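Local coordinates for melanin biosynthesis protein TyrA, putative (Shewanella oneidensis, PDB 2IIZ), which binds heme b and belongs to the dye-decolorizing (DyP-type) peroxidases, so it probably uses peroxide to oxidise its substrates, at residues A[7-11]-A[301-305]; A[78-83]-A[174-180]; A[203-207]-A[221-226]. The contacts are given in a common frame with arbitrary orientation. Residue numbers count along the deposited sequence, not the author numbering.

Contact 1. Residues A[7-11]-A[301-305]; sequences MPREQ and APSLD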
loop_
_atom_site.group_PDB
_atom_site.type_symbol
_atom_site.label_atom_id
_atom_site.label_comp_id
_atom_site.label_asym_id
_atom_site.label_seq_id
_atom_site.Cartn_x
_atom_site.Cartn_y
_atom_site.Cartn_z
HETATM N N MSE A 7 -15.302 -28.738 -20.110
HETATM C CA MSE A 7 -16.067 -28.512 -18.861
HETATM C C MSE A 7 -15.331 -27.754 -17.725
HETATM O O MSE A 7 -15.971 -27.025 -16.974
HETATM C CB MSE A 7 -16.624 -29.855 -18.327
HETATM C CG MSE A 7 -17.718 -29.754 -17.217
HETATM SE SE MSE A 7 -19.604 -29.410 -17.811
HETATM C CE MSE A 7 -20.606 -29.549 -16.055
ATOM N N PRO A 8 -14.000 -27.915 -17.582
ATOM C CA PRO A 8 -13.439 -27.205 -16.449
ATOM C C PRO A 8 -13.324 -25.723 -16.768
ATOM O O PRO A 8 -13.083 -25.352 -17.923
ATOM C CB PRO A 8 -12.049 -27.831 -16.275
ATOM C CG PRO A 8 -11.973 -28.949 -17.244
ATOM C CD PRO A 8 -12.959 -28.648 -18.312
ATOM N N ARG A 9 -13.501 -24.893 -15.750
ATOM C CA ARG A 9 -13.412 -23.460 -15.916
ATOM C C ARG A 9 -12.192 -22.943 -15.187
ATOM O O ARG A 9 -12.083 -23.089 -13.963
ATOM C CB ARG A 9 -14.655 -22.780 -15.360
ATOM C CG ARG A 9 -15.917 -23.123 -16.104
ATOM C CD ARG A 9 -17.128 -22.568 -15.370
ATOM N NE ARG A 9 -17.435 -23.351 -14.181
ATOM C CZ ARG A 9 -18.309 -23.005 -13.245
ATOM N NH1 ARG A 9 -18.992 -21.866 -13.324
ATOM N NH2 ARG A 9 -18.499 -23.813 -12.211
ATOM N N GLU A 10 -11.275 -22.339 -15.941
ATOM C CA GLU A 10 -10.102 -21.741 -15.338
ATOM C C GLU A 10 -10.525 -20.549 -14.487
ATOM O O GLU A 10 -11.509 -19.864 -14.802
ATOM C CB GLU A 10 -9.091 -21.300 -16.397
ATOM C CG GLU A 10 -9.407 -19.967 -17.128
ATOM C CD GLU A 10 -10.145 -20.201 -18.423
ATOM O OE1 GLU A 10 -10.897 -21.194 -18.488
ATOM O OE2 GLU A 10 -9.968 -19.401 -19.367
ATOM N N GLN A 11 -9.783 -20.308 -13.411
ATOM C CA GLN A 11 -9.974 -19.104 -12.622
ATOM C C GLN A 11 -9.555 -17.917 -13.453
ATOM O O GLN A 11 -8.564 -17.968 -14.186
ATOM C CB GLN A 11 -9.167 -19.164 -11.333
ATOM C CG GLN A 11 -9.683 -20.220 -10.387
ATOM C CD GLN A 11 -8.970 -20.213 -9.075
ATOM O OE1 GLN A 11 -9.054 -19.250 -8.326
ATOM N NE2 GLN A 11 -8.263 -21.289 -8.784
ATOM N N ALA A 301 -2.741 -23.552 -9.206
ATOM C CA ALA A 301 -4.026 -22.885 -9.188
ATOM C C ALA A 301 -4.977 -23.725 -10.033
ATOM O O ALA A 301 -4.937 -23.667 -11.265
ATOM C CB ALA A 301 -3.906 -21.491 -9.767
ATOM N N PRO A 302 -5.835 -24.519 -9.385
ATOM C CA PRO A 302 -6.707 -25.340 -10.229
ATOM C C PRO A 302 -7.835 -24.542 -10.895
ATOM O O PRO A 302 -7.988 -23.331 -10.683
ATOM C CB PRO A 302 -7.277 -26.382 -9.252
ATOM C CG PRO A 302 -6.575 -26.159 -7.931
ATOM C CD PRO A 302 -6.090 -24.752 -7.952
ATOM N N SER A 303 -8.603 -25.250 -11.706
ATOM C CA SER A 303 -9.852 -24.752 -12.241
ATOM C C SER A 303 -10.798 -24.623 -11.086
ATOM O O SER A 303 -10.607 -25.233 -10.025
ATOM C CB SER A 303 -10.440 -25.730 -13.279
ATOM O OG SER A 303 -10.876 -26.937 -12.679
ATOM N N LEU A 304 -11.827 -23.817 -11.303
ATOM C CA LEU A 304 -12.850 -23.590 -10.299
ATOM C C LEU A 304 -13.517 -24.921 -10.013
ATOM O O LEU A 304 -13.769 -25.282 -8.863
ATOM C CB LEU A 304 -13.872 -22.584 -10.823
ATOM C CG LEU A 304 -14.867 -22.043 -9.800
ATOM C CD1 LEU A 304 -14.158 -21.342 -8.648
ATOM C CD2 LEU A 304 -15.830 -21.095 -10.472
ATOM N N ASP A 305 -13.792 -25.653 -11.080
ATOM C CA ASP A 305 -14.555 -26.890 -10.984
ATOM C C ASP A 305 -13.869 -27.942 -10.128
ATOM O O ASP A 305 -14.529 -28.628 -9.358
ATOM C CB ASP A 305 -14.863 -27.418 -12.376
ATOM C CG ASP A 305 -15.773 -26.484 -13.144
ATOM O OD1 ASP A 305 -15.287 -25.461 -13.681
ATOM O OD2 ASP A 305 -16.980 -26.778 -13.198
HETATM O O HOH W 1 -7.410 -21.973 -13.092
#
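Residues 7-11 have no regular secondary structure and are extended from P8 on. They run roughly against residues 301-305, with end-to-end directions 141° apart. E10 lies opposite S303 (CA-CA 4.3 Å) and P8 opposite D305 (5.6 Å). Segment 301-305 runs from the last residue of strand 291-301 through P302 and S303 into the first two residues of helix 304-308. S303 is the N-cap of that helix, and its OG caps the backbone N of F306. The amide of L304 is bonded instead by the incoming segment, with L304 N to R9 O at 2.8 Å. The D305 carboxylate takes both the amide and the guanidinium of R9. Its OD1 accepts from R9 N at 2.8 Å and from R9 NE at 3.1 Å, the latter as a salt bridge. A weak bond from R9 NH2 to D305 OD2 (3.5 Å) adds to it. L304 CD2 lies over one face of the R9 guanidinium. At the other end, Q11 NE2 donates to P302 O at 2.8 Å. A water joins Q11 N to the same carbonyl, and Q11 OE1 reaches V64 N. The contact is therefore largely polar: one direct backbone bond, two backbone-to-side-chain bonds and the R9-D305 salt bridge hold the N-terminal segment.

Contact 2. Residues A[78-83]-A[174-180]; sequences SRPEML and EFKGGSY
Segment 78-83 is a loop, extended from S78 to P80 and then folded into a type I turn from P80 to L83. It faces two aromatic side chains of segment 174-180. Between these aromatics the second backbone makes a type II turn from F175 to G178, closed by G178 N to F175 O at 3.0 Å. G177 takes positive phi (97°) there. Strand 179-188 then begins. P80 pairs with F175 (CA-CA 6.2 Å) and L83 with Y180 (7.6 Å). F175 (chi1 m, -59°) and Y180 (chi1 m, -69°) both point toward the loop, and P80 fits between them. Its CD sits over the F175 ring, 3.9 Å from the centroid, in a CH-pi contact. Its CB lies 4.0 Å from Y180 CZ. Y180 reaches into the turn, where M82 N donates to Y180 OH at 3.0 Å. M82 CB packs on Y180 CZ (3.9 Å) and L83 CB on Y180 CE1 (4.0 Å). At the outer end, S78 OG (chi1 p) donates to E174 OE2 at 3.0 Å. This is proline-aromatic packing of a loop against the turn that leads into strand 179-188. W71 of helix 71-74 and F300 of strand 291-301 also touch P80 and L83, while F306 of helix 304-308 meets F175.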
loop_
_atom_site.group_PDB
_atom_site.type_symbol
_atom_site.label_atom_id
_atom_site.label_comp_id
_atom_site.label_asym_id
_atom_site.label_seq_id
_atom_site.Cartn_x
_atom_site.Cartn_y
_atom_site.Cartn_z
ATOM N N SER A 78 -5.462 -37.401 -5.611
ATOM C CA SER A 78 -5.072 -37.072 -6.977
ATOM C C SER A 78 -4.167 -35.833 -6.991
ATOM O O SER A 78 -4.192 -35.045 -6.055
ATOM C CB SER A 78 -6.319 -36.802 -7.825
ATOM O OG SER A 78 -6.877 -35.519 -7.522
ATOM N N ARG A 79 -3.386 -35.676 -8.062
ATOM C CA ARG A 79 -2.345 -34.648 -8.159
ATOM C C ARG A 79 -2.063 -34.225 -9.590
ATOM O O ARG A 79 -2.079 -35.070 -10.496
ATOM C CB ARG A 79 -1.029 -35.200 -7.653
ATOM C CG ARG A 79 -0.779 -35.027 -6.199
ATOM C CD ARG A 79 0.523 -35.705 -5.857
ATOM N NE ARG A 79 1.652 -35.049 -6.507
ATOM C CZ ARG A 79 2.320 -34.013 -6.012
ATOM N NH1 ARG A 79 1.993 -33.478 -4.843
ATOM N NH2 ARG A 79 3.328 -33.505 -6.697
ATOM N N PRO A 80 -1.789 -32.923 -9.798
ATOM C CA PRO A 80 -1.242 -32.457 -11.065
ATOM C C PRO A 80 0.033 -33.229 -11.400
ATOM O O PRO A 80 0.876 -33.446 -10.525
ATOM C CB PRO A 80 -0.911 -30.975 -10.804
ATOM C CG PRO A 80 -1.714 -30.578 -9.628
ATOM C CD PRO A 80 -1.985 -31.827 -8.833
ATOM N N GLU A 81 0.154 -33.636 -12.660
ATOM C CA GLU A 81 1.216 -34.524 -13.122
ATOM C C GLU A 81 2.616 -34.054 -12.704
ATOM O O GLU A 81 3.419 -34.837 -12.195
ATOM C CB GLU A 81 1.143 -34.651 -14.652
ATOM C CG GLU A 81 2.143 -35.645 -15.249
ATOM C CD GLU A 81 2.117 -35.699 -16.773
ATOM O OE1 GLU A 81 1.827 -34.666 -17.431
ATOM O OE2 GLU A 81 2.395 -36.797 -17.311
HETATM N N MSE A 82 2.895 -32.773 -12.918
HETATM C CA MSE A 82 4.261 -32.256 -12.808
HETATM C C MSE A 82 4.550 -31.444 -11.548
HETATM O O MSE A 82 5.624 -30.860 -11.428
HETATM C CB MSE A 82 4.576 -31.416 -14.043
HETATM C CG MSE A 82 4.389 -32.196 -15.335
HETATM SE SE MSE A 82 5.051 -31.226 -16.851
HETATM C CE MSE A 82 6.974 -31.400 -16.465
ATOM N N LEU A 83 3.610 -31.412 -10.608
ATOM C CA LEU A 83 3.719 -30.513 -9.454
ATOM C C LEU A 83 4.874 -30.858 -8.506
ATOM O O LEU A 83 5.037 -32.006 -8.092
ATOM C CB LEU A 83 2.400 -30.490 -8.670
ATOM C CG LEU A 83 2.330 -29.533 -7.476
ATOM C CD1 LEU A 83 2.544 -28.108 -7.926
ATOM C CD2 LEU A 83 1.009 -29.672 -6.741
ATOM N N GLU A 174 -7.654 -34.473 -15.643
ATOM C CA GLU A 174 -8.279 -34.127 -14.361
ATOM C C GLU A 174 -8.035 -32.666 -13.961
ATOM O O GLU A 174 -8.877 -32.082 -13.285
ATOM C CB GLU A 174 -7.829 -35.072 -13.229
ATOM C CG GLU A 174 -8.358 -34.648 -11.836
ATOM C CD GLU A 174 -8.281 -35.729 -10.765
ATOM O OE1 GLU A 174 -7.613 -36.770 -10.972
ATOM O OE2 GLU A 174 -8.901 -35.525 -9.697
ATOM N N PHE A 175 -6.902 -32.097 -14.380
ATOM C CA PHE A 175 -6.493 -30.731 -13.977
ATOM C C PHE A 175 -6.460 -29.678 -15.094
ATOM O O PHE A 175 -5.906 -28.582 -14.921
ATOM C CB PHE A 175 -5.135 -30.807 -13.277
ATOM C CG PHE A 175 -5.154 -31.687 -12.072
ATOM C CD1 PHE A 175 -5.528 -31.174 -10.834
ATOM C CD2 PHE A 175 -4.813 -33.032 -12.171
ATOM C CE1 PHE A 175 -5.559 -31.976 -9.713
ATOM C CE2 PHE A 175 -4.839 -33.852 -11.054
ATOM C CZ PHE A 175 -5.211 -33.327 -9.816
ATOM N N LYS A 176 -7.060 -30.006 -16.228
ATOM C CA LYS A 176 -7.256 -29.063 -17.326
ATOM C C LYS A 176 -7.990 -27.842 -16.794
ATOM O O LYS A 176 -8.956 -27.974 -16.038
ATOM C CB LYS A 176 -8.055 -29.734 -18.462
ATOM C CG LYS A 176 -8.512 -28.804 -19.585
ATOM C CD LYS A 176 -9.101 -29.578 -20.785
ATOM C CE LYS A 176 -9.972 -28.669 -21.666
ATOM N N GLY A 177 -7.529 -26.660 -17.184
ATOM C CA GLY A 177 -8.038 -25.402 -16.623
ATOM C C GLY A 177 -7.168 -24.846 -15.501
ATOM O O GLY A 177 -7.376 -23.733 -15.044
ATOM N N GLY A 178 -6.187 -25.619 -15.053
ATOM C CA GLY A 178 -5.288 -25.191 -13.983
ATOM C C GLY A 178 -3.974 -24.686 -14.528
ATOM O O GLY A 178 -3.638 -24.954 -15.674
ATOM N N SER A 179 -3.231 -23.950 -13.700
ATOM C CA SER A 179 -1.917 -23.411 -14.088
ATOM C C SER A 179 -0.821 -23.672 -13.025
ATOM O O SER A 179 -1.095 -23.738 -11.821
ATOM C CB SER A 179 -2.063 -21.903 -14.363
ATOM O OG SER A 179 -0.882 -21.333 -14.877
ATOM N N TYR A 180 0.421 -23.823 -13.475
ATOM C CA TYR A 180 1.554 -23.946 -12.548
ATOM C C TYR A 180 2.110 -22.562 -12.244
ATOM O O TYR A 180 2.494 -21.812 -13.154
ATOM C CB TYR A 180 2.645 -24.864 -13.101
ATOM C CG TYR A 180 2.253 -26.334 -13.167
ATOM C CD1 TYR A 180 2.355 -27.159 -12.053
ATOM C CD2 TYR A 180 1.784 -26.898 -14.350
ATOM C CE1 TYR A 180 1.991 -28.522 -12.120
ATOM C CE2 TYR A 180 1.423 -28.238 -14.425
ATOM C CZ TYR A 180 1.524 -29.051 -13.313
ATOM O OH TYR A 180 1.161 -30.393 -13.410
#

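Contact 3. Residues A[203-207]-A[221-226]; sequences DIIGR and PLTSHI. With HEM (protoporphyrin IX containing Fe), chain C.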
loop_
_atom_site.group_PDB
_atom_site.type_symbol
_atom_site.label_atom_id
_atom_site.label_comp_id
_atom_site.label_asym_id
_atom_site.label_seq_id
_atom_site.Cartn_x
_atom_site.Cartn_y
_atom_site.Cartn_z
ATOM N N ASP A 203 21.885 -2.270 -21.909
ATOM C CA ASP A 203 22.705 -3.438 -22.248
ATOM C C ASP A 203 22.430 -4.621 -21.321
ATOM O O ASP A 203 22.689 -5.770 -21.675
ATOM C CB ASP A 203 24.195 -3.081 -22.179
ATOM C CG ASP A 203 24.729 -2.439 -23.461
ATOM O OD1 ASP A 203 23.941 -2.088 -24.373
ATOM O OD2 ASP A 203 25.976 -2.290 -23.545
ATOM N N ILE A 204 21.911 -4.337 -20.135
ATOM C CA ILE A 204 21.599 -5.379 -19.146
ATOM C C ILE A 204 20.233 -6.021 -19.444
ATOM O O ILE A 204 20.025 -7.240 -19.293
ATOM C CB ILE A 204 21.650 -4.774 -17.710
ATOM C CG1 ILE A 204 23.101 -4.666 -17.269
ATOM C CG2 ILE A 204 20.870 -5.606 -16.690
ATOM C CD1 ILE A 204 23.296 -3.609 -16.245
ATOM N N ILE A 205 19.294 -5.192 -19.870
ATOM C CA ILE A 205 17.978 -5.703 -20.243
ATOM C C ILE A 205 17.917 -6.213 -21.676
ATOM O O ILE A 205 17.256 -7.207 -21.914
ATOM C CB ILE A 205 16.906 -4.683 -19.923
ATOM C CG1 ILE A 205 16.729 -4.701 -18.401
ATOM C CG2 ILE A 205 15.566 -5.030 -20.640
ATOM C CD1 ILE A 205 16.292 -3.442 -17.860
ATOM N N GLY A 206 18.606 -5.551 -22.609
ATOM C CA GLY A 206 18.555 -5.913 -24.035
ATOM C C GLY A 206 17.451 -5.184 -24.802
ATOM O O GLY A 206 17.055 -5.603 -25.898
ATOM N N ARG A 207 16.949 -4.092 -24.219
ATOM C CA ARG A 207 16.015 -3.197 -24.900
ATOM C C ARG A 207 16.359 -1.754 -24.534
ATOM O O ARG A 207 16.956 -1.524 -23.484
ATOM C CB ARG A 207 14.580 -3.520 -24.483
ATOM C CG ARG A 207 14.194 -4.974 -24.695
ATOM C CD ARG A 207 12.796 -5.244 -24.230
ATOM N NE ARG A 207 11.814 -4.732 -25.166
ATOM C CZ ARG A 207 11.230 -5.451 -26.123
ATOM N NH1 ARG A 207 11.514 -6.736 -26.299
ATOM N NH2 ARG A 207 10.348 -4.873 -26.920
ATOM N N PRO A 221 23.597 -8.533 -25.911
ATOM C CA PRO A 221 24.699 -9.157 -25.187
ATOM C C PRO A 221 24.280 -10.473 -24.552
ATOM O O PRO A 221 23.143 -10.606 -24.095
ATOM C CB PRO A 221 25.076 -8.129 -24.114
ATOM C CG PRO A 221 24.274 -6.901 -24.389
ATOM C CD PRO A 221 23.132 -7.299 -25.246
ATOM N N LEU A 222 25.198 -11.434 -24.530
ATOM C CA LEU A 222 24.902 -12.766 -24.000
ATOM C C LEU A 222 24.540 -12.751 -22.508
ATOM O O LEU A 222 23.954 -13.704 -22.002
ATOM C CB LEU A 222 26.059 -13.728 -24.284
ATOM C CG LEU A 222 26.006 -14.415 -25.661
ATOM C CD1 LEU A 222 25.827 -13.421 -26.816
ATOM C CD2 LEU A 222 27.265 -15.267 -25.888
ATOM N N THR A 223 24.889 -11.661 -21.822
ATOM C CA THR A 223 24.540 -11.454 -20.409
ATOM C C THR A 223 23.284 -10.639 -20.170
ATOM O O THR A 223 23.023 -10.229 -19.036
ATOM C CB THR A 223 25.678 -10.698 -19.699
ATOM O OG1 THR A 223 25.977 -9.504 -20.436
ATOM C CG2 THR A 223 26.932 -11.575 -19.588
ATOM N N SER A 224 22.498 -10.380 -21.213
ATOM C CA SER A 224 21.317 -9.513 -21.059
ATOM C C SER A 224 20.090 -10.324 -20.665
ATOM O O SER A 224 19.947 -11.468 -21.106
ATOM C CB SER A 224 21.031 -8.754 -22.352
ATOM O OG SER A 224 20.759 -9.654 -23.398
ATOM N N HIS A 225 19.216 -9.733 -19.847
ATOM C CA HIS A 225 18.012 -10.424 -19.364
ATOM C C HIS A 225 17.221 -11.155 -20.457
ATOM O O HIS A 225 16.862 -12.311 -20.276
ATOM C CB HIS A 225 17.059 -9.459 -18.632
ATOM C CG HIS A 225 15.959 -10.147 -17.892
ATOM N ND1 HIS A 225 16.153 -11.308 -17.176
ATOM C CD2 HIS A 225 14.650 -9.835 -17.752
ATOM C CE1 HIS A 225 15.009 -11.683 -16.631
ATOM N NE2 HIS A 225 14.078 -10.805 -16.963
ATOM N N ILE A 226 16.961 -10.476 -21.571
ATOM C CA ILE A 226 16.100 -10.980 -22.671
ATOM C C ILE A 226 16.784 -12.065 -23.521
ATOM O O ILE A 226 16.109 -12.880 -24.181
ATOM C CB ILE A 226 15.697 -9.804 -23.636
ATOM C CG1 ILE A 226 15.063 -8.665 -22.868
ATOM C CG2 ILE A 226 14.718 -10.222 -24.684
ATOM C CD1 ILE A 226 14.080 -9.099 -21.870
HETATM C CHA HEM C . 11.337 -10.005 -20.258
HETATM C CHB HEM C . 12.115 -7.491 -16.223
HETATM C CHC HEM C . 12.530 -11.535 -13.701
HETATM C CHD HEM C . 11.212 -14.044 -17.570
HETATM C C1A HEM C . 11.546 -8.968 -19.387
HETATM C C2A HEM C . 11.606 -7.569 -19.751
HETATM C C3A HEM C . 11.823 -6.884 -18.614
HETATM C C4A HEM C . 11.898 -7.824 -17.528
HETATM C CMA HEM C . 11.975 -5.363 -18.447
HETATM C CAA HEM C . 11.446 -7.008 -21.186
HETATM C CBA HEM C . 9.978 -6.666 -21.510
HETATM C CGA HEM C . 9.184 -7.913 -21.828
HETATM O O1A HEM C . 8.344 -8.349 -20.985
HETATM O O2A HEM C . 9.375 -8.490 -22.933
HETATM C C1B HEM C . 12.310 -8.372 -15.205
HETATM C C2B HEM C . 12.625 -7.999 -13.842
HETATM C C3B HEM C . 12.741 -9.132 -13.139
HETATM C C4B HEM C . 12.497 -10.229 -14.044
HETATM C CMB HEM C . 12.781 -6.533 -13.376
HETATM C CAB HEM C . 13.063 -9.339 -11.651
HETATM C CBB HEM C . 13.893 -8.526 -11.013
HETATM C C1C HEM C . 12.231 -12.557 -14.546
HETATM C C2C HEM C . 12.286 -13.947 -14.181
HETATM C C3C HEM C . 11.921 -14.656 -15.254
HETATM C C4C HEM C . 11.623 -13.713 -16.314
HETATM C CMC HEM C . 12.708 -14.429 -12.784
HETATM C CAC HEM C . 11.812 -16.185 -15.408
HETATM C CBC HEM C . 12.107 -17.070 -14.445
HETATM C C1D HEM C . 11.099 -13.199 -18.640
HETATM C C2D HEM C . 10.656 -13.603 -19.949
HETATM C C3D HEM C . 10.696 -12.341 -20.790
HETATM C C4D HEM C . 11.158 -11.310 -19.898
HETATM C CMD HEM C . 10.243 -15.023 -20.390
HETATM C CAD HEM C . 10.334 -12.173 -22.275
HETATM C CBD HEM C . 11.622 -12.257 -23.076
HETATM C CGD HEM C . 11.369 -12.404 -24.559
HETATM O O1D HEM C . 11.581 -11.397 -25.302
HETATM O O2D HEM C . 10.964 -13.519 -24.980
HETATM N NA HEM C . 11.728 -9.098 -18.022
HETATM N NB HEM C . 12.234 -9.744 -15.300
HETATM N NC HEM C . 11.820 -12.429 -15.852
HETATM N ND HEM C . 11.384 -11.848 -18.644
HETATM FE FE HEM C . 11.995 -10.767 -16.986
HETATM O O HOH W 2 24.700 -7.441 -20.255
#
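This is a buried backbone contact between the end of helix 198-205 and the start of helix 225-228, on the proximal side of the heme. I204 faces S224 (CA-CA 4.6 Å) and I205 faces H225 (4.8 Å). H225 N donates to I204 O at 2.7 Å, and I226 N to I205 O at 3.3 Å, though the position of that carbonyl is less certain. The first amides of one helix thus meet carbonyls at the end of the other. G206 leaves the helix with positive phi (90°). A CB there would crowd S224 OG and I226 CB. A type I turn from P221 to S224 leads into the N-cap residue S224, whose OG donates to P221 O at 2.7 Å. P221 CG packs on D203 O (3.3 Å), and a water links D203 O with T223 OG1. H225 NE2 binds the heme iron at 2.1 Å, while its ND1 is hydrogen-bonded to D285. I226 CD1 approaches heme CHA (3.3 Å) and R207 CD approaches heme CAA (3.8 Å). The guanidinium of R207 bonds to N212 through NE. An axial histidine at the start of a short helix, with an aspartate at its other ring nitrogen, is the proximal heme site characteristic of DyP-type peroxidases.

Overall arrangement
Contacts 1 and 2 are neighbours, with centres about 10 Å apart. Contact 3 lies about 37 Å from contact 1 and about 34 Å from contact 2, centre to centre. It is on the opposite side of the chain's centre from contact 1. Strands 179-188 and 291-301 are adjacent in the large antiparallel sheet and tie contacts 1 and 2 together, probably by a hydrogen bond from S179 N to A301 O (3.0 Å). P8 and E10 also pack on K176 and G177. Contact 1 spans nearly the whole sequence. Within that span contact 2 closes before the short-range contact 3 opens. Contact 2 joins the N- and C-terminal family regions, whereas contact 3 supplies the heme's axial ligand and part of its pocket.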